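Uncharacterized protein (Kribbella flavida, PDB 4LMI) is of unknown function but, as a SnoaL-like protein of the NTF2 clan, may be a ketosteroid isomerase or a related small-molecule enzyme. Local coordinates at residues Thr7-Asp19 / Val96-Val108. Sequence-based numbering, arbitrary orientation.
Sequences TEQTRALARKYFD and VFLEVVDGLVSRV
Leu13 makes the largest share of this helix-on-hairpin contact: its CD2 lies 3.6 Å from Val100 CG1 and 3.8 Å from Val105 CG2, so one methyl spans two neighbouring strands. With CG anti to the backbone N (chi1 -175°), the leucine points from helix 7-19 toward the hairpin. Next in sequence, Ala14 rests its CB on Leu98 CD1, 3.8 Å away.

The aromatic contacts follow. Leu98 divides its branches: while CD1 serves Ala14, CD2 sits over the centre of one face of the Tyr17 ring, a CH-pi contact 4.2 Å from CD2 to the ring centroid. Phe18 instead presents its edge, with CZ 3.7 Å from Val96 CB, and it also touches Val81 and Val83 of the neighbouring strand 78-87.

Polar groups border the apolar seam. The Tyr17 hydroxyl comes within 3.4 Å of Val108 through OH and CG1, yet it is satisfied beyond the hairpin by a hydrogen bond with Tyr54. Thr10 OG1 likewise skims Val100 CG2 at 3.8 Å while hydrogen bonding to Gly76 O. At the hairpin end, Gln9 extends its amide until NE2 lies 3.5 Å from Gly103 CA, within the type I' turn joining the strands.

Beyond that turn, Glu99 O accepts the N-H groups of both Ser106 and Arg107, a classic beta bulge in the hairpin. A long N-terminal helix laid across a strongly curved mixed sheet, its side chains filling the concave side, is the hallmark of the NTF2-like cone fold to which SnoaL-like domains belong.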
ATOM      1  N   THR B   7       1.910  -2.594 -18.922  1.00 24.97           N
ATOM      2  CA  THR B   7       0.898  -2.427 -17.869  1.00 23.55           C
ATOM      3  C   THR B   7      -0.068  -3.609 -17.814  1.00 24.15           C
ATOM      4  O   THR B   7      -0.301  -4.173 -16.739  1.00 23.40           O
ATOM      5  CB  THR B   7       0.128  -1.100 -18.030  1.00 23.16           C
ATOM      6  OG1 THR B   7       1.058  -0.013 -17.953  1.00 23.99           O
ATOM      7  CG2 THR B   7      -0.951  -0.933 -16.931  1.00 23.15           C
ATOM      8  N   GLU B   8      -0.607  -4.013 -18.962  1.00 24.10           N
ATOM      9  CA  GLU B   8      -1.564  -5.119 -18.952  1.00 25.76           C
ATOM     10  C   GLU B   8      -0.903  -6.467 -18.638  1.00 25.36           C
ATOM     11  O   GLU B   8      -1.504  -7.321 -17.975  1.00 26.51           O
ATOM     12  CB  GLU B   8      -2.432  -5.139 -20.219  1.00 28.65           C
ATOM     13  CG  GLU B   8      -3.336  -3.908 -20.358  1.00 31.16           C
ATOM     14  CD  GLU B   8      -4.084  -3.541 -19.075  1.00 33.49           C
ATOM     15  OE1 GLU B   8      -4.756  -4.417 -18.491  1.00 32.39           O
ATOM     16  OE2 GLU B   8      -4.004  -2.363 -18.648  1.00 35.05           O
ATOM     17  N   GLN B   9       0.349  -6.632 -19.072  1.00 23.86           N
ATOM     18  CA  GLN B   9       1.139  -7.813 -18.717  1.00 24.73           C
ATOM     19  C   GLN B   9       1.329  -7.902 -17.201  1.00 23.65           C
ATOM     20  O   GLN B   9       1.118  -8.957 -16.594  1.00 25.69           O
ATOM     21  CB  GLN B   9       2.490  -7.788 -19.435  1.00 30.82           C
ATOM     22  CG  GLN B   9       3.388  -8.977 -19.124  1.00 38.91           C
ATOM     23  CD  GLN B   9       4.473  -9.190 -20.163  1.00 51.22           C
ATOM     24  OE1 GLN B   9       4.636  -8.390 -21.088  1.00 60.51           O
ATOM     25  NE2 GLN B   9       5.217 -10.281 -20.018  1.00 49.51           N
ATOM     26  N   THR B  10       1.708  -6.782 -16.597  1.00 19.59           N
ATOM     27  CA  THR B  10       1.861  -6.690 -15.145  1.00 19.45           C
ATOM     28  C   THR B  10       0.551  -6.979 -14.418  1.00 21.90           C
ATOM     29  O   THR B  10       0.541  -7.710 -13.414  1.00 22.93           O
ATOM     30  CB  THR B  10       2.396  -5.299 -14.766  1.00 20.53           C
ATOM     31  OG1 THR B  10       3.722  -5.173 -15.288  1.00 22.28           O
ATOM     32  CG2 THR B  10       2.427  -5.095 -13.247  1.00 19.72           C
ATOM     33  N   ARG B  11      -0.550  -6.419 -14.920  1.00 20.32           N
ATOM     34  CA  ARG B  11      -1.861  -6.672 -14.315  1.00 21.25           C
ATOM     35  C   ARG B  11      -2.176  -8.172 -14.258  1.00 22.71           C
ATOM     36  O   ARG B  11      -2.548  -8.693 -13.203  1.00 24.13           O
ATOM     37  CB  ARG B  11      -2.978  -5.925 -15.053  1.00 23.05           C
ATOM     38  CG  ARG B  11      -4.286  -5.867 -14.268  1.00 23.02           C
ATOM     39  CD  ARG B  11      -5.438  -5.255 -15.062  1.00 25.23           C
ATOM     40  NE  ARG B  11      -5.057  -3.996 -15.705  1.00 24.25           N
ATOM     41  CZ  ARG B  11      -4.982  -2.821 -15.085  1.00 24.64           C
ATOM     42  NH1 ARG B  11      -5.280  -2.725 -13.794  1.00 24.68           N
ATOM     43  NH2 ARG B  11      -4.610  -1.734 -15.759  1.00 25.91           N
ATOM     44  N   ALA B  12      -2.014  -8.855 -15.391  1.00 23.36           N
ATOM     45  CA  ALA B  12      -2.272 -10.291 -15.482  1.00 24.16           C
ATOM     46  C   ALA B  12      -1.342 -11.069 -14.554  1.00 24.81           C
ATOM     47  O   ALA B  12      -1.774 -12.019 -13.885  1.00 24.43           O
ATOM     48  CB  ALA B  12      -2.124 -10.775 -16.924  1.00 27.20           C
ATOM     49  N   LEU B  13      -0.076 -10.650 -14.489  1.00 23.11           N
ATOM     50  CA  LEU B  13       0.898 -11.350 -13.665  1.00 21.38           C
ATOM     51  C   LEU B  13       0.617 -11.179 -12.166  1.00 21.31           C
ATOM     52  O   LEU B  13       0.702 -12.150 -11.410  1.00 22.29           O
ATOM     53  CB  LEU B  13       2.332 -10.932 -14.022  1.00 23.17           C
ATOM     54  CG  LEU B  13       3.464 -11.689 -13.311  1.00 27.50           C
ATOM     55  CD1 LEU B  13       3.467 -13.169 -13.673  1.00 31.18           C
ATOM     56  CD2 LEU B  13       4.811 -11.067 -13.638  1.00 28.77           C
ATOM     57  N   ALA B  14       0.272  -9.960 -11.748  1.00 21.80           N
ATOM     58  CA  ALA B  14      -0.094  -9.685 -10.345  1.00 22.93           C
ATOM     59  C   ALA B  14      -1.305 -10.507  -9.918  1.00 23.80           C
ATOM     60  O   ALA B  14      -1.346 -11.029  -8.799  1.00 24.12           O
ATOM     61  CB  ALA B  14      -0.367  -8.204 -10.135  1.00 24.39           C
ATOM     62  N   ARG B  15      -2.295 -10.613 -10.805  1.00 22.70           N
ATOM     63  CA  ARG B  15      -3.475 -11.430 -10.523  1.00 24.14           C
ATOM     64  C   ARG B  15      -3.079 -12.895 -10.304  1.00 24.41           C
ATOM     65  O   ARG B  15      -3.521 -13.523  -9.334  1.00 24.31           O
ATOM     66  CB  ARG B  15      -4.536 -11.282 -11.633  1.00 25.99           C
ATOM     67  CG  ARG B  15      -5.807 -12.093 -11.403  1.00 30.32           C
ATOM     68  CD  ARG B  15      -6.582 -11.626 -10.173  1.00 37.47           C
ATOM     69  NE  ARG B  15      -7.137 -10.283 -10.355  1.00 41.93           N
ATOM     70  CZ  ARG B  15      -7.846  -9.622  -9.443  1.00 38.43           C
ATOM     71  NH1 ARG B  15      -8.098 -10.172  -8.259  1.00 37.29           N
ATOM     72  NH2 ARG B  15      -8.300  -8.405  -9.720  1.00 36.98           N
ATOM     73  N   LYS B  16      -2.241 -13.422 -11.199  0.50 24.63           N
ATOM     74  CA  LYS B  16      -1.763 -14.805 -11.113  0.50 24.65           C
ATOM     75  C   LYS B  16      -0.933 -15.065  -9.857  0.50 24.13           C
ATOM     76  O   LYS B  16      -1.025 -16.140  -9.257  0.50 24.08           O
ATOM     77  CB  LYS B  16      -0.960 -15.180 -12.361  0.50 26.78           C
ATOM     78  CG  LYS B  16      -1.815 -15.426 -13.590  0.50 31.64           C
ATOM     79  CD  LYS B  16      -1.032 -16.137 -14.684  0.50 35.72           C
ATOM     80  CE  LYS B  16      -1.830 -16.213 -15.977  0.50 39.40           C
ATOM     81  NZ  LYS B  16      -2.059 -14.869 -16.577  0.50 33.00           N
ATOM     82  N   TYR B  17      -0.122 -14.082  -9.472  1.00 22.54           N
ATOM     83  CA  TYR B  17       0.708 -14.178  -8.265  1.00 22.83           C
ATOM     84  C   TYR B  17      -0.176 -14.426  -7.041  1.00 23.02           C
ATOM     85  O   TYR B  17       0.067 -15.354  -6.261  1.00 24.24           O
ATOM     86  CB  TYR B  17       1.555 -12.909  -8.103  1.00 21.15           C
ATOM     87  CG  TYR B  17       2.314 -12.799  -6.799  1.00 21.35           C
ATOM     88  CD1 TYR B  17       1.699 -12.285  -5.656  1.00 21.18           C
ATOM     89  CD2 TYR B  17       3.659 -13.172  -6.714  1.00 23.87           C
ATOM     90  CE1 TYR B  17       2.388 -12.172  -4.461  1.00 22.39           C
ATOM     91  CE2 TYR B  17       4.361 -13.058  -5.519  1.00 22.51           C
ATOM     92  CZ  TYR B  17       3.716 -12.555  -4.399  1.00 22.35           C
ATOM     93  OH  TYR B  17       4.390 -12.431  -3.212  1.00 23.02           O
ATOM     94  N   PHE B  18      -1.224 -13.620  -6.900  1.00 22.67           N
ATOM     95  CA  PHE B  18      -2.130 -13.786  -5.766  1.00 24.25           C
ATOM     96  C   PHE B  18      -3.029 -15.019  -5.851  1.00 26.17           C
ATOM     97  O   PHE B  18      -3.291 -15.653  -4.825  1.00 28.06           O
ATOM     98  CB  PHE B  18      -2.889 -12.491  -5.463  1.00 22.71           C
ATOM     99  CG  PHE B  18      -2.017 -11.454  -4.826  1.00 23.67           C
ATOM    100  CD1 PHE B  18      -1.774 -11.478  -3.451  1.00 25.06           C
ATOM    101  CD2 PHE B  18      -1.374 -10.497  -5.599  1.00 23.80           C
ATOM    102  CE1 PHE B  18      -0.938 -10.545  -2.864  1.00 23.94           C
ATOM    103  CE2 PHE B  18      -0.531  -9.564  -5.012  1.00 23.54           C
ATOM    104  CZ  PHE B  18      -0.313  -9.590  -3.648  1.00 23.14           C
ATOM    105  N   ASP B  19      -3.478 -15.361  -7.059  0.50 25.53           N
ATOM    106  CA  ASP B  19      -4.300 -16.560  -7.262  0.50 25.46           C
ATOM    107  C   ASP B  19      -3.532 -17.850  -6.944  0.50 24.73           C
ATOM    108  O   ASP B  19      -4.051 -18.728  -6.249  0.50 25.03           O
ATOM    109  CB  ASP B  19      -4.889 -16.598  -8.677  0.50 24.86           C
ATOM    110  CG  ASP B  19      -6.003 -15.575  -8.880  0.50 28.08           C
ATOM    111  OD1 ASP B  19      -6.481 -14.990  -7.886  0.50 28.66           O
ATOM    112  OD2 ASP B  19      -6.408 -15.357 -10.040  0.50 29.10           O
ATOM    113  N   VAL B  96       0.761  -4.838  -1.000  1.00 22.95           N
ATOM    114  CA  VAL B  96       1.936  -5.460  -1.599  1.00 21.58           C
ATOM    115  C   VAL B  96       2.328  -4.722  -2.874  1.00 21.69           C
ATOM    116  O   VAL B  96       1.491  -4.513  -3.754  1.00 21.93           O
ATOM    117  CB  VAL B  96       1.662  -6.944  -1.938  1.00 21.05           C
ATOM    118  CG1 VAL B  96       2.881  -7.585  -2.590  1.00 20.53           C
ATOM    119  CG2 VAL B  96       1.265  -7.722  -0.688  1.00 22.42           C
ATOM    120  N   PHE B  97       3.599  -4.337  -2.971  1.00 20.27           N
ATOM    121  CA  PHE B  97       4.125  -3.753  -4.200  1.00 21.42           C
ATOM    122  C   PHE B  97       4.930  -4.792  -4.949  1.00 21.79           C
ATOM    123  O   PHE B  97       5.811  -5.435  -4.373  1.00 21.93           O
ATOM    124  CB  PHE B  97       4.981  -2.520  -3.917  1.00 20.64           C
ATOM    125  CG  PHE B  97       4.198  -1.360  -3.364  1.00 22.64           C
ATOM    126  CD1 PHE B  97       3.527  -0.484  -4.217  1.00 21.36           C
ATOM    127  CD2 PHE B  97       4.121  -1.148  -1.991  1.00 23.70           C
ATOM    128  CE1 PHE B  97       2.802   0.582  -3.708  1.00 23.01           C
ATOM    129  CE2 PHE B  97       3.396  -0.079  -1.475  1.00 26.62           C
ATOM    130  CZ  PHE B  97       2.734   0.786  -2.333  1.00 25.34           C
ATOM    131  N   LEU B  98       4.612  -4.952  -6.230  1.00 21.93           N
ATOM    132  CA  LEU B  98       5.331  -5.876  -7.091  1.00 21.47           C
ATOM    133  C   LEU B  98       6.073  -5.126  -8.183  1.00 20.41           C
ATOM    134  O   LEU B  98       5.613  -4.085  -8.658  1.00 21.41           O
ATOM    135  CB  LEU B  98       4.366  -6.873  -7.743  1.00 19.35           C
ATOM    136  CG  LEU B  98       3.436  -7.707  -6.854  1.00 19.90           C
ATOM    137  CD1 LEU B  98       2.507  -8.533  -7.735  1.00 25.45           C
ATOM    138  CD2 LEU B  98       4.225  -8.608  -5.923  1.00 20.42           C
ATOM    139  N   GLU B  99       7.232  -5.650  -8.568  0.50 19.95           N
ATOM    140  CA  GLU B  99       7.936  -5.160  -9.746  0.50 20.61           C
ATOM    141  C   GLU B  99       8.179  -6.353 -10.655  0.50 21.15           C
ATOM    142  O   GLU B  99       8.568  -7.430 -10.189  0.50 21.49           O
ATOM    143  CB  GLU B  99       9.256  -4.477  -9.370  0.50 22.03           C
ATOM    144  CG  GLU B  99       9.111  -3.341  -8.362  0.50 22.36           C
ATOM    145  CD  GLU B  99       8.310  -2.166  -8.894  0.50 23.67           C
ATOM    146  OE1 GLU B  99       8.140  -2.053 -10.124  0.50 21.86           O
ATOM    147  OE2 GLU B  99       7.853  -1.344  -8.077  0.50 26.42           O
ATOM    148  N   VAL B 100       7.926  -6.154 -11.944  1.00 22.06           N
ATOM    149  CA  VAL B 100       8.017  -7.210 -12.951  1.00 22.75           C
ATOM    150  C   VAL B 100       9.172  -6.913 -13.904  1.00 24.06           C
ATOM    151  O   VAL B 100       9.312  -5.787 -14.382  1.00 26.03           O
ATOM    152  CB  VAL B 100       6.706  -7.292 -13.767  1.00 25.52           C
ATOM    153  CG1 VAL B 100       6.789  -8.363 -14.854  1.00 23.54           C
ATOM    154  CG2 VAL B 100       5.518  -7.526 -12.842  1.00 25.60           C
ATOM    155  N   VAL B 101       9.999  -7.923 -14.161  1.00 24.82           N
ATOM    156  CA  VAL B 101      11.081  -7.835 -15.143  1.00 28.14           C
ATOM    157  C   VAL B 101      10.997  -9.066 -16.038  1.00 29.76           C
ATOM    158  O   VAL B 101      10.935 -10.186 -15.534  1.00 26.17           O
ATOM    159  CB  VAL B 101      12.474  -7.782 -14.472  1.00 28.59           C
ATOM    160  CG1 VAL B 101      13.580  -7.767 -15.521  1.00 31.34           C
ATOM    161  CG2 VAL B 101      12.604  -6.571 -13.560  1.00 28.04           C
ATOM    162  N   ASP B 102      10.976  -8.854 -17.359  1.00 34.08           N
ATOM    163  CA  ASP B 102      10.918  -9.945 -18.346  1.00 33.69           C
ATOM    164  C   ASP B 102       9.777 -10.940 -18.076  1.00 31.11           C
ATOM    165  O   ASP B 102       9.960 -12.154 -18.192  1.00 32.80           O
ATOM    166  CB  ASP B 102      12.262 -10.696 -18.422  1.00 38.16           C
ATOM    167  CG  ASP B 102      13.431  -9.798 -18.820  1.00 48.72           C
ATOM    168  OD1 ASP B 102      13.229  -8.817 -19.571  1.00 54.35           O
ATOM    169  OD2 ASP B 102      14.567 -10.087 -18.384  1.00 54.84           O
ATOM    170  N   GLY B 103       8.611 -10.419 -17.700  1.00 31.66           N
ATOM    171  CA  GLY B 103       7.421 -11.242 -17.465  1.00 30.07           C
ATOM    172  C   GLY B 103       7.433 -12.085 -16.199  1.00 27.44           C
ATOM    173  O   GLY B 103       6.617 -13.001 -16.046  1.00 28.18           O
ATOM    174  N   LEU B 104       8.361 -11.780 -15.295  1.00 25.08           N
ATOM    175  CA  LEU B 104       8.478 -12.474 -14.015  1.00 21.17           C
ATOM    176  C   LEU B 104       8.498 -11.472 -12.872  1.00 20.82           C
ATOM    177  O   LEU B 104       8.960 -10.338 -13.037  1.00 23.76           O
ATOM    178  CB  LEU B 104       9.758 -13.328 -13.967  1.00 20.30           C
ATOM    179  CG  LEU B 104       9.914 -14.452 -15.000  1.00 23.46           C
ATOM    180  CD1 LEU B 104      11.314 -15.048 -14.952  1.00 27.13           C
ATOM    181  CD2 LEU B 104       8.856 -15.532 -14.803  1.00 26.14           C
ATOM    182  N   VAL B 105       8.007 -11.903 -11.711  1.00 20.52           N
ATOM    183  CA  VAL B 105       8.014 -11.078 -10.504  1.00 20.01           C
ATOM    184  C   VAL B 105       9.452 -10.981  -9.986  1.00 20.60           C
ATOM    185  O   VAL B 105      10.052 -11.985  -9.581  1.00 21.98           O
ATOM    186  CB  VAL B 105       7.057 -11.657  -9.436  1.00 19.98           C
ATOM    187  CG1 VAL B 105       7.200 -10.934  -8.099  1.00 19.33           C
ATOM    188  CG2 VAL B 105       5.617 -11.587  -9.924  1.00 23.82           C
ATOM    189  N   SER B 106       9.979  -9.760 -10.003  0.50 20.26           N
ATOM    190  CA  SER B 106      11.364  -9.486  -9.644  0.50 19.91           C
ATOM    191  C   SER B 106      11.514  -8.973  -8.206  0.50 20.48           C
ATOM    192  O   SER B 106      12.509  -9.257  -7.540  0.50 21.54           O
ATOM    193  CB  SER B 106      11.945  -8.476 -10.634  0.50 19.08           C
ATOM    194  OG  SER B 106      13.253  -8.089 -10.280  0.50 16.58           O
ATOM    195  N   ARG B 107      10.530  -8.209  -7.738  1.00 21.38           N
ATOM    196  CA  ARG B 107      10.541  -7.665  -6.381  1.00 20.27           C
ATOM    197  C   ARG B 107       9.162  -7.788  -5.769  1.00 20.91           C
ATOM    198  O   ARG B 107       8.152  -7.599  -6.458  1.00 21.65           O
ATOM    199  CB  ARG B 107      10.984  -6.199  -6.373  1.00 23.21           C
ATOM    200  CG  ARG B 107      12.398  -5.981  -6.889  1.00 24.93           C
ATOM    201  CD  ARG B 107      12.834  -4.530  -6.825  1.00 27.89           C
ATOM    202  NE  ARG B 107      14.132  -4.373  -7.474  1.00 35.33           N
ATOM    203  CZ  ARG B 107      15.304  -4.407  -6.841  1.00 34.64           C
ATOM    204  NH1 ARG B 107      15.357  -4.572  -5.526  1.00 35.63           N
ATOM    205  NH2 ARG B 107      16.427  -4.263  -7.530  1.00 39.13           N
ATOM    206  N   VAL B 108       9.129  -8.121  -4.483  1.00 19.39           N
ATOM    207  CA  VAL B 108       7.888  -8.155  -3.708  1.00 20.88           C
ATOM    208  C   VAL B 108       8.173  -7.375  -2.436  1.00 20.64           C
ATOM    209  O   VAL B 108       9.125  -7.685  -1.732  1.00 22.26           O
ATOM    210  CB  VAL B 108       7.474  -9.606  -3.339  1.00 20.58           C
ATOM    211  CG1 VAL B 108       6.230  -9.629  -2.453  1.00 20.51           C
ATOM    212  CG2 VAL B 108       7.244 -10.453  -4.585  1.00 22.72           C
TER